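Local atomic coordinates of USG-1 protein homolog (Pseudomonas aeruginosa, PDB entry 2HJS), a protein that probably acts as an NAD(P)-dependent oxidoreductase of the aspartate-semialdehyde dehydrogenase family, with a nucleotide-binding domain and a dimerisation domain. Residues A[5-17]-A[26-40]. Residues are numbered along the deposited sequence; the frame is centred on the assembly and turned at random.
Sequences QPLNVAVVGATGS and LDERDFPLHRLHLLA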
loop_
_atom_site.group_PDB
_atom_site.type_symbol
_atom_site.label_atom_id
_atom_site.label_comp_id
_atom_site.label_asym_id
_atom_site.label_seq_id
_atom_site.Cartn_x
_atom_site.Cartn_y
_atom_site.Cartn_z
ATOM N N GLN A 5 -6.032 -18.389 -44.285
ATOM C CA GLN A 5 -4.961 -19.420 -44.118
ATOM C C GLN A 5 -3.731 -18.914 -43.328
ATOM O O GLN A 5 -3.678 -19.127 -42.111
ATOM C CB GLN A 5 -4.590 -20.064 -45.460
ATOM C CG GLN A 5 -5.081 -21.508 -45.629
ATOM C CD GLN A 5 -4.276 -22.508 -44.787
ATOM O OE1 GLN A 5 -4.187 -22.386 -43.552
ATOM N NE2 GLN A 5 -3.691 -23.505 -45.457
ATOM N N PRO A 6 -2.748 -18.250 -43.992
ATOM C CA PRO A 6 -1.640 -17.682 -43.189
ATOM C C PRO A 6 -2.083 -16.545 -42.250
ATOM O O PRO A 6 -2.877 -15.691 -42.650
ATOM C CB PRO A 6 -0.676 -17.137 -44.249
ATOM C CG PRO A 6 -1.539 -16.909 -45.477
ATOM C CD PRO A 6 -2.569 -17.994 -45.439
ATOM N N LEU A 7 -1.560 -16.528 -41.025
ATOM C CA LEU A 7 -1.962 -15.494 -40.064
ATOM C C LEU A 7 -0.943 -14.362 -39.923
ATOM O O LEU A 7 0.140 -14.573 -39.409
ATOM C CB LEU A 7 -2.273 -16.102 -38.696
ATOM C CG LEU A 7 -2.529 -15.099 -37.567
ATOM C CD1 LEU A 7 -3.761 -14.232 -37.808
ATOM C CD2 LEU A 7 -2.666 -15.858 -36.306
ATOM N N ASN A 8 -1.314 -13.155 -40.369
ATOM C CA ASN A 8 -0.431 -12.019 -40.278
ATOM C C ASN A 8 -0.828 -11.142 -39.167
ATOM O O ASN A 8 -2.025 -10.897 -38.922
ATOM C CB ASN A 8 -0.423 -11.222 -41.570
ATOM C CG ASN A 8 0.162 -12.005 -42.720
ATOM O OD1 ASN A 8 1.053 -12.819 -42.545
ATOM N ND2 ASN A 8 -0.347 -11.764 -43.895
ATOM N N VAL A 9 0.197 -10.677 -38.461
ATOM C CA VAL A 9 -0.009 -10.038 -37.217
ATOM C C VAL A 9 0.653 -8.677 -37.318
ATOM O O VAL A 9 1.734 -8.540 -37.909
ATOM C CB VAL A 9 0.585 -10.907 -36.088
ATOM C CG1 VAL A 9 0.544 -10.187 -34.777
ATOM C CG2 VAL A 9 -0.167 -12.242 -36.006
ATOM N N ALA A 10 -0.033 -7.673 -36.794
ATOM C CA ALA A 10 0.547 -6.363 -36.539
ATOM C C ALA A 10 0.651 -6.171 -35.028
ATOM O O ALA A 10 -0.236 -6.595 -34.303
ATOM C CB ALA A 10 -0.331 -5.279 -37.128
ATOM N N VAL A 11 1.729 -5.542 -34.563
ATOM C CA VAL A 11 1.801 -5.048 -33.181
ATOM C C VAL A 11 1.968 -3.533 -33.216
ATOM O O VAL A 11 3.020 -3.018 -33.599
ATOM C CB VAL A 11 2.927 -5.707 -32.338
ATOM C CG1 VAL A 11 3.001 -5.097 -30.916
ATOM C CG2 VAL A 11 2.730 -7.231 -32.269
ATOM N N VAL A 12 0.902 -2.848 -32.812
ATOM C CA VAL A 12 0.834 -1.392 -32.745
ATOM C C VAL A 12 1.334 -0.967 -31.382
ATOM O O VAL A 12 0.887 -1.491 -30.360
ATOM C CB VAL A 12 -0.609 -0.924 -33.032
ATOM C CG1 VAL A 12 -0.727 0.578 -32.927
ATOM C CG2 VAL A 12 -1.018 -1.371 -34.460
ATOM N N GLY A 13 2.315 -0.069 -31.372
ATOM C CA GLY A 13 2.972 0.381 -30.139
ATOM C C GLY A 13 4.122 -0.527 -29.744
ATOM O O GLY A 13 4.422 -0.710 -28.570
ATOM N N ALA A 14 4.797 -1.060 -30.752
ATOM C CA ALA A 14 5.771 -2.120 -30.583
ATOM C C ALA A 14 6.981 -1.667 -29.784
ATOM O O ALA A 14 7.654 -2.488 -29.185
ATOM C CB ALA A 14 6.207 -2.667 -31.953
ATOM N N THR A 15 7.258 -0.366 -29.781
ATOM C CA THR A 15 8.459 0.172 -29.126
ATOM C C THR A 15 8.173 0.562 -27.665
ATOM O O THR A 15 9.074 0.903 -26.918
ATOM C CB THR A 15 9.002 1.400 -29.878
ATOM O OG1 THR A 15 7.984 2.399 -29.926
ATOM C CG2 THR A 15 9.384 1.038 -31.309
ATOM N N GLY A 16 6.918 0.509 -27.256
ATOM C CA GLY A 16 6.597 0.755 -25.851
ATOM C C GLY A 16 6.967 -0.440 -25.004
ATOM O O GLY A 16 7.264 -1.529 -25.519
ATOM N N SER A 17 6.921 -0.278 -23.694
ATOM C CA SER A 17 7.390 -1.350 -22.837
ATOM C C SER A 17 6.460 -2.571 -22.923
ATOM O O SER A 17 6.929 -3.706 -23.037
ATOM C CB SER A 17 7.602 -0.841 -21.415
ATOM O OG SER A 17 6.401 -0.285 -20.954
ATOM N N LEU A 26 5.470 -13.323 -28.446
ATOM C CA LEU A 26 5.116 -13.939 -29.703
ATOM C C LEU A 26 6.217 -14.890 -30.150
ATOM O O LEU A 26 5.933 -15.949 -30.688
ATOM C CB LEU A 26 4.840 -12.896 -30.806
ATOM C CG LEU A 26 3.639 -11.981 -30.550
ATOM C CD1 LEU A 26 3.511 -10.976 -31.699
ATOM C CD2 LEU A 26 2.349 -12.788 -30.322
ATOM N N ASP A 27 7.468 -14.508 -29.911
ATOM C CA ASP A 27 8.615 -15.300 -30.348
ATOM C C ASP A 27 8.776 -16.502 -29.384
ATOM O O ASP A 27 8.773 -17.664 -29.815
ATOM C CB ASP A 27 9.829 -14.381 -30.349
ATOM C CG ASP A 27 11.101 -15.057 -30.807
ATOM O OD1 ASP A 27 11.070 -16.186 -31.369
ATOM O OD2 ASP A 27 12.164 -14.419 -30.629
ATOM N N GLU A 28 8.856 -16.207 -28.082
ATOM C CA GLU A 28 8.973 -17.214 -27.018
ATOM C C GLU A 28 7.949 -18.348 -27.086
ATOM O O GLU A 28 8.280 -19.507 -26.818
ATOM C CB GLU A 28 8.748 -16.548 -25.658
ATOM C CG GLU A 28 9.921 -16.460 -24.748
ATOM C CD GLU A 28 9.499 -16.011 -23.331
ATOM O OE1 GLU A 28 9.802 -14.835 -22.977
ATOM O OE2 GLU A 28 8.838 -16.826 -22.612
ATOM N N ARG A 29 6.696 -17.981 -27.365
ATOM C CA ARG A 29 5.584 -18.912 -27.331
ATOM C C ARG A 29 5.307 -19.515 -28.699
ATOM O O ARG A 29 4.310 -20.241 -28.871
ATOM C CB ARG A 29 4.312 -18.228 -26.780
ATOM C CG ARG A 29 4.442 -17.720 -25.355
ATOM C CD ARG A 29 3.164 -17.086 -24.852
ATOM N NE ARG A 29 2.078 -18.052 -24.797
ATOM C CZ ARG A 29 1.861 -18.897 -23.786
ATOM N NH1 ARG A 29 2.616 -18.881 -22.692
ATOM N NH2 ARG A 29 0.855 -19.747 -23.859
ATOM N N ASP A 30 6.187 -19.231 -29.670
ATOM C CA ASP A 30 5.998 -19.693 -31.025
ATOM C C ASP A 30 4.630 -19.433 -31.592
ATOM O O ASP A 30 4.016 -20.334 -32.169
ATOM C CB ASP A 30 6.282 -21.184 -31.143
ATOM C CG ASP A 30 7.706 -21.453 -31.378
ATOM O OD1 ASP A 30 8.125 -21.335 -32.546
ATOM O OD2 ASP A 30 8.414 -21.758 -30.384
ATOM N N PHE A 31 4.168 -18.204 -31.456
ATOM C CA PHE A 31 2.913 -17.805 -32.041
ATOM C C PHE A 31 2.954 -18.096 -33.523
ATOM O O PHE A 31 3.942 -17.768 -34.204
ATOM C CB PHE A 31 2.674 -16.328 -31.789
ATOM C CG PHE A 31 1.227 -15.918 -31.871
ATOM C CD1 PHE A 31 0.417 -15.950 -30.739
ATOM C CD2 PHE A 31 0.681 -15.460 -33.074
ATOM C CE1 PHE A 31 -0.926 -15.547 -30.812
ATOM C CE2 PHE A 31 -0.633 -15.042 -33.140
ATOM C CZ PHE A 31 -1.441 -15.090 -32.008
ATOM N N PRO A 32 1.909 -18.761 -34.037
ATOM C CA PRO A 32 1.968 -19.265 -35.426
ATOM C C PRO A 32 1.678 -18.227 -36.523
ATOM O O PRO A 32 0.856 -18.461 -37.425
ATOM C CB PRO A 32 0.954 -20.413 -35.430
ATOM C CG PRO A 32 -0.006 -20.074 -34.320
ATOM C CD PRO A 32 0.662 -19.136 -33.351
ATOM N N LEU A 33 2.394 -17.112 -36.488
ATOM C CA LEU A 33 2.183 -16.067 -37.483
ATOM C C LEU A 33 3.025 -16.303 -38.738
ATOM O O LEU A 33 4.035 -16.997 -38.694
ATOM C CB LEU A 33 2.486 -14.693 -36.874
ATOM C CG LEU A 33 3.869 -14.484 -36.249
ATOM C CD1 LEU A 33 4.853 -14.043 -37.293
ATOM C CD2 LEU A 33 3.773 -13.431 -35.178
ATOM N N HIS A 34 2.598 -15.709 -39.847
ATOM C CA HIS A 34 3.310 -15.779 -41.098
ATOM C C HIS A 34 4.185 -14.538 -41.182
ATOM O O HIS A 34 5.397 -14.648 -41.054
ATOM C CB HIS A 34 2.317 -15.855 -42.255
ATOM C CG HIS A 34 2.959 -16.019 -43.587
ATOM N ND1 HIS A 34 2.630 -15.230 -44.672
ATOM C CD2 HIS A 34 3.897 -16.894 -44.029
ATOM C CE1 HIS A 34 3.349 -15.599 -45.715
ATOM N NE2 HIS A 34 4.129 -16.598 -45.348
ATOM N N ARG A 35 3.576 -13.364 -41.344
ATOM C CA ARG A 35 4.326 -12.118 -41.310
ATOM C C ARG A 35 3.961 -11.304 -40.083
ATOM O O ARG A 35 2.801 -11.310 -39.649
ATOM C CB ARG A 35 4.093 -11.311 -42.585
ATOM C CG ARG A 35 4.584 -12.014 -43.840
ATOM C CD ARG A 35 4.293 -11.176 -45.082
ATOM N NE ARG A 35 4.447 -11.942 -46.327
ATOM C CZ ARG A 35 5.557 -11.996 -47.057
ATOM N NH1 ARG A 35 6.634 -11.336 -46.675
ATOM N NH2 ARG A 35 5.590 -12.718 -48.169
ATOM N N LEU A 36 4.980 -10.664 -39.502
ATOM C CA LEU A 36 4.833 -9.776 -38.368
ATOM C C LEU A 36 5.171 -8.341 -38.774
ATOM O O LEU A 36 6.231 -8.088 -39.347
ATOM C CB LEU A 36 5.719 -10.224 -37.199
ATOM C CG LEU A 36 5.710 -9.363 -35.932
ATOM C CD1 LEU A 36 4.308 -9.175 -35.323
ATOM C CD2 LEU A 36 6.696 -9.857 -34.864
ATOM N N HIS A 37 4.276 -7.411 -38.447
ATOM C CA HIS A 37 4.479 -6.004 -38.732
ATOM C C HIS A 37 4.474 -5.215 -37.434
ATOM O O HIS A 37 3.476 -5.220 -36.699
ATOM C CB HIS A 37 3.372 -5.491 -39.665
ATOM C CG HIS A 37 3.299 -6.220 -40.963
ATOM N ND1 HIS A 37 4.179 -5.976 -41.996
ATOM C CD2 HIS A 37 2.473 -7.202 -41.396
ATOM C CE1 HIS A 37 3.894 -6.769 -43.015
ATOM N NE2 HIS A 37 2.858 -7.518 -42.680
ATOM N N LEU A 38 5.590 -4.552 -37.152
ATOM C CA LEU A 38 5.748 -3.721 -35.970
ATOM C C LEU A 38 5.446 -2.255 -36.285
ATOM O O LEU A 38 6.003 -1.688 -37.203
ATOM C CB LEU A 38 7.168 -3.861 -35.421
ATOM C CG LEU A 38 7.690 -5.269 -35.111
ATOM C CD1 LEU A 38 9.046 -5.227 -34.394
ATOM C CD2 LEU A 38 6.691 -6.052 -34.290
ATOM N N LEU A 39 4.563 -1.637 -35.511
ATOM C CA LEU A 39 4.158 -0.273 -35.804
ATOM C C LEU A 39 4.211 0.601 -34.591
ATOM O O LEU A 39 4.035 0.130 -33.476
ATOM C CB LEU A 39 2.754 -0.251 -36.410
ATOM C CG LEU A 39 2.581 -1.136 -37.643
ATOM C CD1 LEU A 39 1.123 -1.486 -37.800
ATOM C CD2 LEU A 39 3.156 -0.462 -38.912
ATOM N N ALA A 40 4.454 1.883 -34.818
ATOM C CA ALA A 40 4.425 2.883 -33.757
ATOM C C ALA A 40 4.049 4.232 -34.359
ATOM O O ALA A 40 3.827 4.328 -35.551
ATOM C CB ALA A 40 5.768 2.957 -33.063
HETATM O O HOH W 1 0.415 -18.631 -40.278
HETATM O O HOH W 2 0.485 -13.485 -46.517
#
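Val9 and Val11 run beside Leu36 and Leu38 as parallel neighbours in the first beta-alpha-beta unit of the Rossmann-type, probably NAD-binding domain, strand 9-12, helix 17-28 and strand 36-40. The tight side is the face bearing Val9, Val11, Leu36 and Leu38, where Leu26 at the helix end and Phe31 and Leu33 of the following loop fold onto the two valines. Val9 chi1 of 173° sets CG2 opposite the carbonyl carbon, where it meets Leu33 CB at 3.7 Å and Phe31 CE2, while CG1 packs on Leu36 CD1. Val11 CG2 touches both Leu26 CD1 and Leu36 CD1, each at 3.9 Å; Leu26 CD2 lies over one face of the Phe31 ring, toward its rim. Helix 317-336 adds Ile334 against Leu7 and Phe31.

The N-terminal end of the strand pair is looser and wetter. There Asn8 OD1 accepts Arg35 N at 2.8 Å, its amide nearly coplanar with the exposed His34 ring, and one water links Leu7 N to Pro32 O. Arg35 touches Asn8 OD1 through CB and CG before its extended chain departs. At the other end, where the Gly13-Gly16 turn enters helix 17-28, Leu39 O receives two N-H groups from opposite faces of its carbonyl plane, Gly13 N at 2.7 Å and Ala14 N at 3.1 Å.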